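Local coordinates for oxidoreductase (Methanosarcina mazei, PDB 3KA7), which binds flavin-adenine dinucleotide and probably works as a flavin-dependent oxidoreductase of the amine oxidoreductase family, its substrate not being established, at residues E290-H295 and V310-Q315; E82-R87 and V298-Y303; G63-F68 and G411-V416; K130-G135 and V175-E180; A280-C285 and Q332-E337. One frame throughout, in Å; residues are numbered along the deposited sequence.

Contact 1 (E290-H295 and V310-Q315); sequences EPLVGH and VNEVTQ
The carboxylate of E312 is gripped by three consecutive backbone amides of the loop 290-295, and E312, V293 and Q315 bury the most surface here. E312 CG is anti to the backbone N (chi1 -162°), and the chain runs on extended to put its carboxylate against the amides of L292, V293 and G294. L292 N meets E312 OE2 at 2.8 Å on the syn lone pair. V293 N approaches the same oxygen, E312 OE2, from above the carboxylate plane at 3.0 Å, and G294 N does likewise at E312 OE1, also 3.0 Å. Q315 NE2 adds a fourth bond, 2.9 Å to E312 OE1 on its anti side. Q315 CG also packs 3.4 Å from H295 O. V293 lies alongside E312, pointing the opposite way, and V293 CG2 meets V310 CG2 at 3.5 Å. Four amide donors around a buried carboxylate would be expected to favour its charged form. A loop is thus held by a buried carboxylate that follows a strand, and nearby N311 bonds the carbonyl of the FAD-binding F54. T328 of strand 326-334 gives E312 OE2 a further hydrogen bond, and that strand also touches P291, L292, V310 and Q315, placing the loop beside strand 307-311.

Contact 2 (E82-R87 and V298-Y303); sequences EMTTVR and VLLTPY
Strands 85-89 and 298-300 run parallel in the seven-stranded mixed sheet, and T84-R87 meets V298-P302 at this pairing. The short strand axes approach to 4.5 Å at 32°, with T85 opposite L299 and V86 opposite L300. Three backbone bonds carry the register: T85 N to V298 O, L300 N to T85 O at 2.8 Å, and R87 N to L300 O, nearly straight at 175°. Ahead of the strand, T84 prolongs the pairing with its side chain. Its OG1, beside its own backbone N (chi1 -78°), accepts from V298 N at 3.1 Å, while T84 CG2 sits 3.1 Å from V298 O. V298 itself packs on M56, an FAD-binding residue.

On the face of T85 and L299, L299 CD1 comes 3.3 Å from T85 OG1, and L299 CD2 lies 3.6 Å above the R87 guanidinium plane, over its centre. The hydroxyl T85 OG1 is hydrogen-bonded to H295, and R87 NE forms a salt bridge with D103 of strand 101-105. On the face of V86 and L300, V86 CG1 packs at about a right angle to the proline ring, 3.6 Å from P302 CG; W161 and S157 of helix 149-163 touch L300 there. With a leucine methyl covering one face of the buried R87 guanidinium, D103 probably balances its charge.

Contact 3 (G63-F68 and G411-V416); sequences GPLACF and GVALGV
P64, L65 and F68 of helix 64-71 pack on A413, L414 and V416 of helix 408-421, a helix-helix contact beside the FAD-binding Rossmann-like part of the protein. Their short axes pass 8.5 Å apart with 52° between the N-to-C directions, and no hydrogen bond joins the two segments. The small side chain of A413 lets the backbones come together: A413 CB faces the first turn of helix 64-71, 3.8 Å from L65 N, and P64 CB and L65 CB lie near the same methyl. On one flank the side chains of P64 and L414 meet at a slant. L414 CG stands anti to its carbonyl carbon (chi1 -71°), and from it L414 CD2 reaches P64 CG at 3.8 Å.

One turn further along, F68 and V416 cross at about a right angle. The phenylalanine CG is anti to the backbone N (chi1 -155°), on the side of helix 408-421. L14 and R18 of helix 10-21 also touch F68, while S15 of that helix touches V416, so helix 10-21 also borders these two side chains. E410 adds a polar tie from helix 408-421, since its OE1 accepts a hydrogen bond from L65 N. V409 and G11, which bind FAD, lie about 4 Å from the side chains of L65 and V416 respectively. At the aromatic end of the contact, V416 CG1 stands 3.6 Å from both F68 CE1 and F68 CZ.

Contact 4 (K130-G135 and V175-E180); sequences KNRPSG and VFEIIE
R132 CG lies anti to its carbonyl carbon (chi1 -60°) and the chain bends at chi2 (-89°), directing CD past F176 toward helix 172-185. R132 CD comes 3.7 Å from F176 CB as the two side chains pass in opposite directions. The guanidinium then meets two glutamates one helical turn apart. R132 NH1 donates to E177 OE1 at 3.1 Å; the acceptor lies in the guanidinium plane, although the donor is 29° out of the carboxylate plane on the anti side of the oxygen. R132 NH2 lies against the E180 side chain and makes a second, ionic contact, 3.3 Å to E180 OE1, and F176 O sits 3.8 Å above the guanidinium plane over its centre. Next in the chain, P133 covers a face of the F176 ring in a CH-pi contact, its CD 4.0 Å from the ring centroid. W141 of helix 138-145 meets the same ring edge-to-face. The contact thus fastens the loop after helix 115-127 to helix 172-185, far from the flavin. R129 pairs with E180 OE1 and R184 with E177 OE2, while R129 O accepts from R132 NE. Opposite charges therefore alternate through this surface network, and each carboxylate probably stays ionised between its arginines.

Contact 5 (A280-C285 and Q332-E337); sequences AGIKIC and QYVAPE
I282 meets Q332 and V334 across a pair of antiparallel strands. I282 CB lies 3.7 Å from Q332 CG, where the two side chains run side by side in the same direction. I282 CG1, anti to the carbonyl carbon (chi1 -67°), turns to V334 CG2 at 3.7 Å, and I282 CD1 ends 3.6 Å from that same methyl, V334 CG2. Beyond the strand pair, I346 and L342 of helix 342-356 touch I282 as well. Strands 280-288 and 326-334 are neighbours in the seven-stranded mixed sheet, their short axes 4.4 Å apart at 145°. I282 and Q332 form a hydrogen-bonded pair, with I282 N to Q332 O at 2.9 Å and Q332 N to I282 O at 3.0 Å, both in the carbonyl planes. G281, about 6 Å from the bound FAD, faces Y333 at a non-hydrogen-bonded position, where G281 CA comes 3.2 Å from Q332 O. V334 N also bonds A280 O, from 53° above the carbonyl plane, and S164 bonds that oxygen too. A water accepts a hydrogen bond from A280 N, while the methyl of A280 packs against the V334 side chain.

Contacts 1, 2 and 5 belong to one mixed sheet, whereas contact 3 joins two helices and contact 4 a loop to a helix. Contacts 1 and 2 touch directly, their centres 11 Å apart: V310 O lies 2.8 Å from L299 N, a probable hydrogen bond. Contact 5 lies further across the sheet, about 7 Å from contact 1 and 8 Å from contact 2 between nearest atoms. The flavin lies about 6 Å from the side chains of N311 in contact 1 and L65 in contact 3 and from G281 in contact 5, although contacts 1 and 3 have centres 26 Å apart. Contact 4 approaches contact 3 to about 7 Å between nearest atoms but stays away from the flavin site.

Contact 1 (E290-H295 and V310-Q315)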
# COMPACT_ATOMS: atom_id res chain seq x y z
N GLU A 290 22.48 8.08 12.90
CA GLU A 290 23.02 6.74 13.06
C GLU A 290 21.92 5.76 12.65
O GLU A 290 20.75 6.14 12.65
CB GLU A 290 23.40 6.49 14.52
CG GLU A 290 22.22 6.55 15.49
CD GLU A 290 22.63 6.31 16.92
OE1 GLU A 290 23.46 5.40 17.16
OE2 GLU A 290 22.13 7.02 17.82
N PRO A 291 22.28 4.52 12.29
CA PRO A 291 21.23 3.55 11.97
C PRO A 291 20.29 3.31 13.16
O PRO A 291 20.74 3.23 14.30
CB PRO A 291 22.02 2.28 11.64
CG PRO A 291 23.38 2.75 11.29
CD PRO A 291 23.63 3.98 12.11
N LEU A 292 18.99 3.23 12.89
CA LEU A 292 18.03 2.93 13.94
C LEU A 292 17.47 1.53 13.75
O LEU A 292 17.24 0.82 14.74
CB LEU A 292 16.89 3.98 13.95
CG LEU A 292 17.33 5.42 14.17
CD1 LEU A 292 16.15 6.38 14.01
CD2 LEU A 292 18.00 5.61 15.54
N VAL A 293 17.27 1.12 12.50
CA VAL A 293 16.81 -0.24 12.16
C VAL A 293 17.98 -1.16 11.86
O VAL A 293 18.03 -2.30 12.32
CB VAL A 293 15.87 -0.23 10.95
CG1 VAL A 293 15.47 -1.66 10.54
CG2 VAL A 293 14.66 0.61 11.25
N GLY A 294 18.92 -0.65 11.07
CA GLY A 294 20.18 -1.36 10.82
C GLY A 294 20.13 -2.43 9.74
O GLY A 294 21.09 -3.17 9.56
N HIS A 295 19.01 -2.52 9.03
CA HIS A 295 18.90 -3.47 7.93
C HIS A 295 17.88 -3.00 6.91
O HIS A 295 17.20 -1.98 7.13
CB HIS A 295 18.58 -4.90 8.43
CG HIS A 295 17.24 -5.04 9.09
ND1 HIS A 295 16.05 -5.01 8.38
CD2 HIS A 295 16.90 -5.25 10.38
CE1 HIS A 295 15.04 -5.17 9.21
NE2 HIS A 295 15.52 -5.31 10.44
N VAL A 310 8.68 0.20 11.47
CA VAL A 310 9.49 1.22 10.87
C VAL A 310 10.44 0.59 9.86
O VAL A 310 10.74 -0.60 9.96
CB VAL A 310 10.21 2.06 11.98
CG1 VAL A 310 9.95 1.50 13.38
CG2 VAL A 310 11.66 2.32 11.68
N ASN A 311 10.85 1.37 8.85
CA ASN A 311 11.90 0.91 7.93
C ASN A 311 12.99 1.96 7.77
O ASN A 311 12.91 3.04 8.34
CB ASN A 311 11.36 0.40 6.58
CG ASN A 311 10.86 1.51 5.64
OD1 ASN A 311 10.94 2.70 5.93
ND2 ASN A 311 10.35 1.08 4.48
N GLU A 312 14.04 1.59 7.03
CA GLU A 312 15.22 2.43 6.90
C GLU A 312 15.80 2.17 5.52
O GLU A 312 16.78 1.43 5.37
CB GLU A 312 16.24 2.03 7.97
CG GLU A 312 17.31 3.05 8.24
CD GLU A 312 17.95 2.82 9.59
OE1 GLU A 312 18.89 2.00 9.69
OE2 GLU A 312 17.48 3.46 10.57
N VAL A 313 15.18 2.74 4.50
CA VAL A 313 15.50 2.33 3.14
C VAL A 313 16.87 2.80 2.67
O VAL A 313 17.38 2.35 1.64
CB VAL A 313 14.41 2.76 2.14
CG1 VAL A 313 13.07 2.09 2.51
CG2 VAL A 313 14.28 4.28 2.10
N THR A 314 17.46 3.72 3.42
CA THR A 314 18.81 4.18 3.09
C THR A 314 19.83 3.07 3.34
O THR A 314 20.99 3.15 2.92
CB THR A 314 19.18 5.47 3.85
OG1 THR A 314 18.72 5.36 5.21
CG2 THR A 314 18.51 6.66 3.21
N GLN A 315 19.40 2.02 4.05
CA GLN A 315 20.23 0.81 4.16
C GLN A 315 20.44 0.19 2.77
O GLN A 315 21.47 -0.45 2.52
CB GLN A 315 19.61 -0.19 5.12
CG GLN A 315 19.62 0.30 6.57
CD GLN A 315 21.00 0.24 7.19
OE1 GLN A 315 21.89 -0.44 6.67
NE2 GLN A 315 21.19 0.94 8.31
O HOH W 1 14.74 -0.93 6.04

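Contact 2 (E82-R87 and V298-Y303)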
# COMPACT_ATOMS: atom_id res chain seq x y z
N GLU A 82 16.55 -7.76 3.66
CA GLU A 82 16.87 -8.69 4.72
C GLU A 82 15.60 -9.02 5.47
O GLU A 82 14.62 -8.26 5.40
CB GLU A 82 17.92 -8.07 5.64
CG GLU A 82 19.24 -7.87 4.91
CD GLU A 82 19.68 -9.11 4.14
OE1 GLU A 82 19.96 -10.15 4.78
OE2 GLU A 82 19.76 -9.04 2.89
N MSE A 83 15.59 -10.17 6.15
CA MSE A 83 14.39 -10.61 6.89
C MSE A 83 13.96 -9.55 7.90
O MSE A 83 14.78 -8.94 8.60
CB MSE A 83 14.62 -11.98 7.59
CG MSE A 83 13.40 -12.54 8.40
SE MSE A 83 11.77 -12.59 7.32
CE MSE A 83 12.32 -13.92 5.98
N THR A 84 12.66 -9.34 7.94
CA THR A 84 12.07 -8.43 8.89
C THR A 84 12.30 -8.92 10.32
O THR A 84 12.33 -10.12 10.59
CB THR A 84 10.57 -8.29 8.59
OG1 THR A 84 10.40 -7.40 7.47
CG2 THR A 84 9.81 -7.75 9.81
N THR A 85 12.46 -7.97 11.23
CA THR A 85 12.61 -8.29 12.63
C THR A 85 11.49 -7.67 13.45
O THR A 85 10.70 -6.86 12.94
CB THR A 85 13.98 -7.83 13.16
OG1 THR A 85 14.11 -6.41 13.00
CG2 THR A 85 15.09 -8.53 12.37
N VAL A 86 11.41 -8.08 14.71
CA VAL A 86 10.32 -7.68 15.59
C VAL A 86 10.88 -7.34 16.95
O VAL A 86 11.58 -8.16 17.57
CB VAL A 86 9.30 -8.83 15.75
CG1 VAL A 86 8.04 -8.33 16.48
CG2 VAL A 86 8.92 -9.42 14.39
N ARG A 87 10.53 -6.16 17.44
CA ARG A 87 11.00 -5.69 18.74
C ARG A 87 10.03 -6.08 19.85
O ARG A 87 8.84 -5.75 19.80
CB ARG A 87 11.18 -4.17 18.70
CG ARG A 87 11.91 -3.61 19.90
CD ARG A 87 12.78 -2.41 19.51
NE ARG A 87 13.88 -2.80 18.64
CZ ARG A 87 14.77 -1.95 18.12
NH1 ARG A 87 14.68 -0.65 18.40
NH2 ARG A 87 15.74 -2.40 17.34
N VAL A 298 11.86 -4.62 7.51
CA VAL A 298 11.01 -3.85 8.41
C VAL A 298 11.33 -4.23 9.85
O VAL A 298 11.72 -5.37 10.11
CB VAL A 298 9.52 -4.13 8.11
CG1 VAL A 298 8.62 -3.40 9.11
CG2 VAL A 298 9.18 -3.74 6.66
N LEU A 299 11.22 -3.27 10.76
CA LEU A 299 11.25 -3.54 12.19
C LEU A 299 9.82 -3.38 12.71
O LEU A 299 9.33 -2.26 12.83
CB LEU A 299 12.16 -2.55 12.92
CG LEU A 299 12.26 -2.64 14.45
CD1 LEU A 299 13.00 -3.93 14.83
CD2 LEU A 299 12.97 -1.41 15.05
N LEU A 300 9.16 -4.49 13.00
CA LEU A 300 7.82 -4.41 13.59
C LEU A 300 7.91 -4.11 15.08
O LEU A 300 8.81 -4.59 15.77
CB LEU A 300 7.06 -5.72 13.36
CG LEU A 300 6.69 -5.99 11.90
CD1 LEU A 300 6.01 -7.36 11.79
CD2 LEU A 300 5.80 -4.87 11.34
N THR A 301 6.98 -3.30 15.59
CA THR A 301 7.06 -2.85 16.98
C THR A 301 5.72 -3.06 17.70
O THR A 301 4.94 -2.12 17.87
CB THR A 301 7.45 -1.35 17.05
OG1 THR A 301 6.52 -0.57 16.29
CG2 THR A 301 8.87 -1.12 16.49
N PRO A 302 5.44 -4.30 18.12
CA PRO A 302 4.10 -4.62 18.61
C PRO A 302 3.73 -4.05 19.97
O PRO A 302 2.54 -4.01 20.30
CB PRO A 302 4.06 -6.16 18.63
CG PRO A 302 5.41 -6.64 18.32
CD PRO A 302 6.29 -5.48 17.90
N TYR A 303 4.71 -3.59 20.75
CA TYR A 303 4.43 -3.15 22.12
C TYR A 303 4.54 -1.64 22.31
O TYR A 303 5.35 -1.15 23.10
CB TYR A 303 5.32 -3.92 23.13
CG TYR A 303 4.90 -5.37 23.20
CD1 TYR A 303 4.02 -5.81 24.18
CD2 TYR A 303 5.35 -6.28 22.24
CE1 TYR A 303 3.61 -7.14 24.23
CE2 TYR A 303 4.94 -7.63 22.28
CZ TYR A 303 4.06 -8.04 23.27
OH TYR A 303 3.65 -9.35 23.32

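Contact 3 (G63-F68 and G411-V416)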
# COMPACT_ATOMS: atom_id res chain seq x y z
N GLY A 63 7.25 -10.22 -6.78
CA GLY A 63 5.78 -10.15 -6.71
C GLY A 63 5.12 -9.62 -7.97
O GLY A 63 5.80 -9.37 -8.96
N PRO A 64 3.79 -9.44 -7.93
CA PRO A 64 3.03 -9.00 -9.09
C PRO A 64 3.52 -7.68 -9.68
O PRO A 64 3.49 -7.52 -10.90
CB PRO A 64 1.62 -8.83 -8.54
CG PRO A 64 1.54 -9.81 -7.41
CD PRO A 64 2.92 -9.77 -6.79
N LEU A 65 3.96 -6.74 -8.85
CA LEU A 65 4.44 -5.46 -9.38
C LEU A 65 5.75 -5.65 -10.14
O LEU A 65 5.90 -5.19 -11.28
CB LEU A 65 4.60 -4.41 -8.28
CG LEU A 65 5.04 -3.04 -8.81
CD1 LEU A 65 4.03 -2.51 -9.81
CD2 LEU A 65 5.19 -2.06 -7.69
N ALA A 66 6.70 -6.35 -9.52
CA ALA A 66 7.98 -6.61 -10.15
C ALA A 66 7.76 -7.36 -11.45
O ALA A 66 8.42 -7.09 -12.46
CB ALA A 66 8.91 -7.40 -9.23
N CYS A 67 6.82 -8.30 -11.44
CA CYS A 67 6.51 -9.06 -12.64
C CYS A 67 5.91 -8.19 -13.74
O CYS A 67 6.29 -8.29 -14.91
CB CYS A 67 5.55 -10.20 -12.30
SG CYS A 67 6.33 -11.43 -11.24
N PHE A 68 4.96 -7.33 -13.36
CA PHE A 68 4.39 -6.36 -14.31
C PHE A 68 5.48 -5.53 -14.99
O PHE A 68 5.48 -5.34 -16.21
CB PHE A 68 3.41 -5.43 -13.58
CG PHE A 68 2.34 -4.83 -14.47
CD1 PHE A 68 1.01 -5.21 -14.34
CD2 PHE A 68 2.67 -3.87 -15.43
CE1 PHE A 68 0.02 -4.64 -15.14
CE2 PHE A 68 1.68 -3.30 -16.23
CZ PHE A 68 0.35 -3.69 -16.09
N GLY A 411 -1.40 -5.64 -4.65
CA GLY A 411 -2.83 -5.66 -4.97
C GLY A 411 -3.18 -4.71 -6.10
O GLY A 411 -4.01 -5.03 -6.93
N VAL A 412 -2.56 -3.53 -6.12
CA VAL A 412 -2.81 -2.60 -7.22
C VAL A 412 -2.42 -3.27 -8.53
O VAL A 412 -3.18 -3.24 -9.50
CB VAL A 412 -2.02 -1.30 -7.05
CG1 VAL A 412 -2.11 -0.45 -8.33
CG2 VAL A 412 -2.53 -0.52 -5.85
N ALA A 413 -1.24 -3.88 -8.56
CA ALA A 413 -0.77 -4.57 -9.78
C ALA A 413 -1.72 -5.69 -10.23
O ALA A 413 -2.07 -5.78 -11.41
CB ALA A 413 0.64 -5.11 -9.55
N LEU A 414 -2.15 -6.53 -9.29
CA LEU A 414 -3.08 -7.62 -9.60
C LEU A 414 -4.34 -7.09 -10.24
O LEU A 414 -4.84 -7.64 -11.22
CB LEU A 414 -3.41 -8.44 -8.35
CG LEU A 414 -2.27 -9.31 -7.83
CD1 LEU A 414 -2.57 -9.84 -6.42
CD2 LEU A 414 -1.99 -10.46 -8.79
N GLY A 415 -4.87 -6.00 -9.69
CA GLY A 415 -6.06 -5.36 -10.27
C GLY A 415 -5.85 -4.87 -11.69
O GLY A 415 -6.69 -5.09 -12.56
N VAL A 416 -4.72 -4.20 -11.96
CA VAL A 416 -4.45 -3.72 -13.31
C VAL A 416 -4.36 -4.92 -14.26
O VAL A 416 -4.92 -4.88 -15.35
CB VAL A 416 -3.15 -2.88 -13.38
CG1 VAL A 416 -2.82 -2.51 -14.82
CG2 VAL A 416 -3.28 -1.61 -12.53

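Contact 4 (K130-G135 and V175-E180)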
# COMPACT_ATOMS: atom_id res chain seq x y z
N LYS A 130 -3.76 -25.37 2.49
CA LYS A 130 -4.84 -25.85 1.64
C LYS A 130 -6.20 -25.96 2.36
O LYS A 130 -7.23 -26.10 1.71
CB LYS A 130 -4.46 -27.20 1.01
CG LYS A 130 -3.25 -27.12 0.08
CD LYS A 130 -2.91 -28.46 -0.55
CE LYS A 130 -1.64 -28.37 -1.37
NZ LYS A 130 -1.83 -27.42 -2.51
N ASN A 131 -6.18 -25.89 3.69
CA ASN A 131 -7.40 -25.85 4.49
C ASN A 131 -7.51 -24.50 5.18
O ASN A 131 -7.18 -24.37 6.37
CB ASN A 131 -7.40 -27.00 5.52
CG ASN A 131 -7.05 -28.32 4.89
OD1 ASN A 131 -7.92 -29.00 4.33
ND2 ASN A 131 -5.77 -28.69 4.96
N ARG A 132 -7.93 -23.50 4.42
CA ARG A 132 -7.85 -22.11 4.86
C ARG A 132 -8.92 -21.70 5.85
O ARG A 132 -10.11 -21.80 5.55
CB ARG A 132 -7.94 -21.19 3.63
CG ARG A 132 -6.85 -21.44 2.65
CD ARG A 132 -5.63 -20.56 2.97
NE ARG A 132 -4.61 -20.72 1.94
CZ ARG A 132 -4.51 -19.97 0.85
NH1 ARG A 132 -5.37 -18.97 0.64
NH2 ARG A 132 -3.55 -20.21 -0.02
N PRO A 133 -8.50 -21.20 7.03
CA PRO A 133 -9.46 -20.61 7.95
C PRO A 133 -10.29 -19.54 7.24
O PRO A 133 -9.77 -18.85 6.38
CB PRO A 133 -8.57 -19.93 9.00
CG PRO A 133 -7.29 -20.73 8.96
CD PRO A 133 -7.12 -21.16 7.54
N SER A 134 -11.56 -19.40 7.61
CA SER A 134 -12.44 -18.44 6.97
C SER A 134 -13.60 -18.08 7.88
O SER A 134 -13.97 -18.87 8.75
CB SER A 134 -13.00 -19.03 5.66
OG SER A 134 -13.47 -18.00 4.80
N GLY A 135 -14.17 -16.88 7.69
CA GLY A 135 -15.46 -16.53 8.31
C GLY A 135 -15.41 -15.76 9.61
O GLY A 135 -16.43 -15.62 10.29
N VAL A 175 -5.95 -12.74 5.16
CA VAL A 175 -4.61 -12.84 5.72
C VAL A 175 -3.94 -14.11 5.24
O VAL A 175 -2.74 -14.12 4.93
CB VAL A 175 -4.62 -12.81 7.25
CG1 VAL A 175 -3.19 -12.99 7.80
CG2 VAL A 175 -5.21 -11.50 7.73
N PHE A 176 -4.69 -15.21 5.16
CA PHE A 176 -4.07 -16.43 4.65
C PHE A 176 -3.73 -16.40 3.15
O PHE A 176 -2.76 -17.02 2.73
CB PHE A 176 -4.83 -17.69 5.09
CG PHE A 176 -4.52 -18.08 6.50
CD1 PHE A 176 -3.37 -18.80 6.80
CD2 PHE A 176 -5.32 -17.66 7.55
CE1 PHE A 176 -3.05 -19.12 8.10
CE2 PHE A 176 -5.01 -17.98 8.87
CZ PHE A 176 -3.86 -18.71 9.14
N GLU A 177 -4.50 -15.66 2.35
CA GLU A 177 -4.11 -15.40 0.94
C GLU A 177 -2.83 -14.56 0.86
O GLU A 177 -1.95 -14.84 0.05
CB GLU A 177 -5.26 -14.73 0.16
CG GLU A 177 -4.97 -14.53 -1.35
CD GLU A 177 -4.91 -15.84 -2.15
OE1 GLU A 177 -5.43 -16.87 -1.66
OE2 GLU A 177 -4.36 -15.82 -3.28
N ILE A 178 -2.72 -13.55 1.72
CA ILE A 178 -1.51 -12.75 1.82
C ILE A 178 -0.32 -13.65 2.16
O ILE A 178 0.77 -13.54 1.58
CB ILE A 178 -1.67 -11.61 2.86
CG1 ILE A 178 -2.60 -10.52 2.29
CG2 ILE A 178 -0.29 -11.03 3.23
CD1 ILE A 178 -2.95 -9.41 3.27
N ILE A 179 -0.53 -14.54 3.12
CA ILE A 179 0.52 -15.47 3.51
C ILE A 179 0.91 -16.36 2.34
O ILE A 179 2.09 -16.63 2.12
CB ILE A 179 0.06 -16.30 4.73
CG1 ILE A 179 0.04 -15.41 5.98
CG2 ILE A 179 0.95 -17.52 4.95
CD1 ILE A 179 -0.47 -16.12 7.18
N GLU A 180 -0.08 -16.83 1.58
CA GLU A 180 0.22 -17.69 0.44
C GLU A 180 1.07 -16.92 -0.56
O GLU A 180 1.95 -17.48 -1.20
CB GLU A 180 -1.07 -18.21 -0.23
CG GLU A 180 -0.82 -19.42 -1.14
CD GLU A 180 -0.22 -20.62 -0.40
OE1 GLU A 180 -0.46 -20.78 0.82
OE2 GLU A 180 0.48 -21.42 -1.06

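Contact 5 (A280-C285 and Q332-E337)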
# COMPACT_ATOMS: atom_id res chain seq x y z
N ALA A 280 -6.59 4.67 7.06
CA ALA A 280 -5.86 5.88 7.44
C ALA A 280 -4.60 5.55 8.23
O ALA A 280 -4.49 4.48 8.84
CB ALA A 280 -6.76 6.80 8.27
N GLY A 281 -3.65 6.47 8.22
CA GLY A 281 -2.41 6.24 8.97
C GLY A 281 -1.60 7.51 9.06
O GLY A 281 -1.86 8.48 8.35
N ILE A 282 -0.60 7.48 9.93
CA ILE A 282 0.33 8.58 10.07
C ILE A 282 1.76 8.06 9.89
O ILE A 282 2.12 7.05 10.46
CB ILE A 282 0.22 9.24 11.43
CG1 ILE A 282 -1.12 9.95 11.58
CG2 ILE A 282 1.38 10.22 11.63
CD1 ILE A 282 -1.52 10.12 13.03
N LYS A 283 2.53 8.78 9.07
CA LYS A 283 3.91 8.45 8.78
C LYS A 283 4.81 9.49 9.44
O LYS A 283 4.63 10.69 9.24
CB LYS A 283 4.12 8.47 7.26
CG LYS A 283 5.58 8.35 6.82
CD LYS A 283 5.73 8.23 5.29
CE LYS A 283 4.83 9.20 4.54
NZ LYS A 283 5.20 9.23 3.10
N ILE A 284 5.77 9.03 10.25
CA ILE A 284 6.74 9.92 10.88
C ILE A 284 8.10 9.64 10.26
O ILE A 284 8.61 8.53 10.38
CB ILE A 284 6.79 9.71 12.41
CG1 ILE A 284 5.41 10.00 13.03
CG2 ILE A 284 7.89 10.59 13.04
CD1 ILE A 284 5.35 9.71 14.52
N CYS A 285 8.68 10.64 9.61
CA CYS A 285 9.99 10.50 8.97
C CYS A 285 11.07 11.08 9.88
O CYS A 285 10.94 12.20 10.35
CB CYS A 285 10.01 11.24 7.63
SG CYS A 285 8.76 10.62 6.45
N GLN A 332 1.97 4.38 11.77
CA GLN A 332 0.97 4.02 12.74
C GLN A 332 -0.43 4.04 12.11
O GLN A 332 -0.82 5.00 11.45
CB GLN A 332 1.04 4.92 13.98
CG GLN A 332 0.76 6.39 13.70
CD GLN A 332 1.12 7.30 14.87
OE1 GLN A 332 0.25 7.71 15.66
NE2 GLN A 332 2.40 7.63 14.99
N TYR A 333 -1.14 2.93 12.29
CA TYR A 333 -2.55 2.83 11.96
C TYR A 333 -3.34 3.92 12.68
O TYR A 333 -3.07 4.19 13.84
CB TYR A 333 -3.05 1.45 12.42
CG TYR A 333 -4.54 1.31 12.65
CD1 TYR A 333 -5.41 1.20 11.57
CD2 TYR A 333 -5.08 1.29 13.93
CE1 TYR A 333 -6.78 1.08 11.77
CE2 TYR A 333 -6.45 1.16 14.14
CZ TYR A 333 -7.29 1.05 13.05
OH TYR A 333 -8.65 0.91 13.22
N VAL A 334 -4.30 4.53 11.99
CA VAL A 334 -5.27 5.44 12.62
C VAL A 334 -6.68 4.91 12.36
O VAL A 334 -7.07 4.70 11.21
CB VAL A 334 -5.15 6.90 12.08
CG1 VAL A 334 -6.21 7.82 12.68
CG2 VAL A 334 -3.78 7.45 12.38
N ALA A 335 -7.42 4.68 13.44
CA ALA A 335 -8.82 4.25 13.34
C ALA A 335 -9.68 5.38 12.78
O ALA A 335 -9.43 6.55 13.06
CB ALA A 335 -9.32 3.83 14.72
N PRO A 336 -10.70 5.04 11.97
CA PRO A 336 -11.57 6.07 11.42
C PRO A 336 -12.06 7.08 12.48
O PRO A 336 -12.07 8.28 12.20
CB PRO A 336 -12.73 5.27 10.83
CG PRO A 336 -12.08 3.99 10.40
CD PRO A 336 -11.03 3.70 11.46
N GLU A 337 -12.41 6.61 13.68
CA GLU A 337 -12.92 7.49 14.76
C GLU A 337 -11.89 8.48 15.27
O GLU A 337 -12.23 9.46 15.93
CB GLU A 337 -13.36 6.70 15.99
CG GLU A 337 -14.01 5.39 15.72
CD GLU A 337 -12.99 4.33 15.42
OE1 GLU A 337 -12.41 3.76 16.38
OE2 GLU A 337 -12.79 4.07 14.23
O HOH W 2 -7.32 2.59 9.08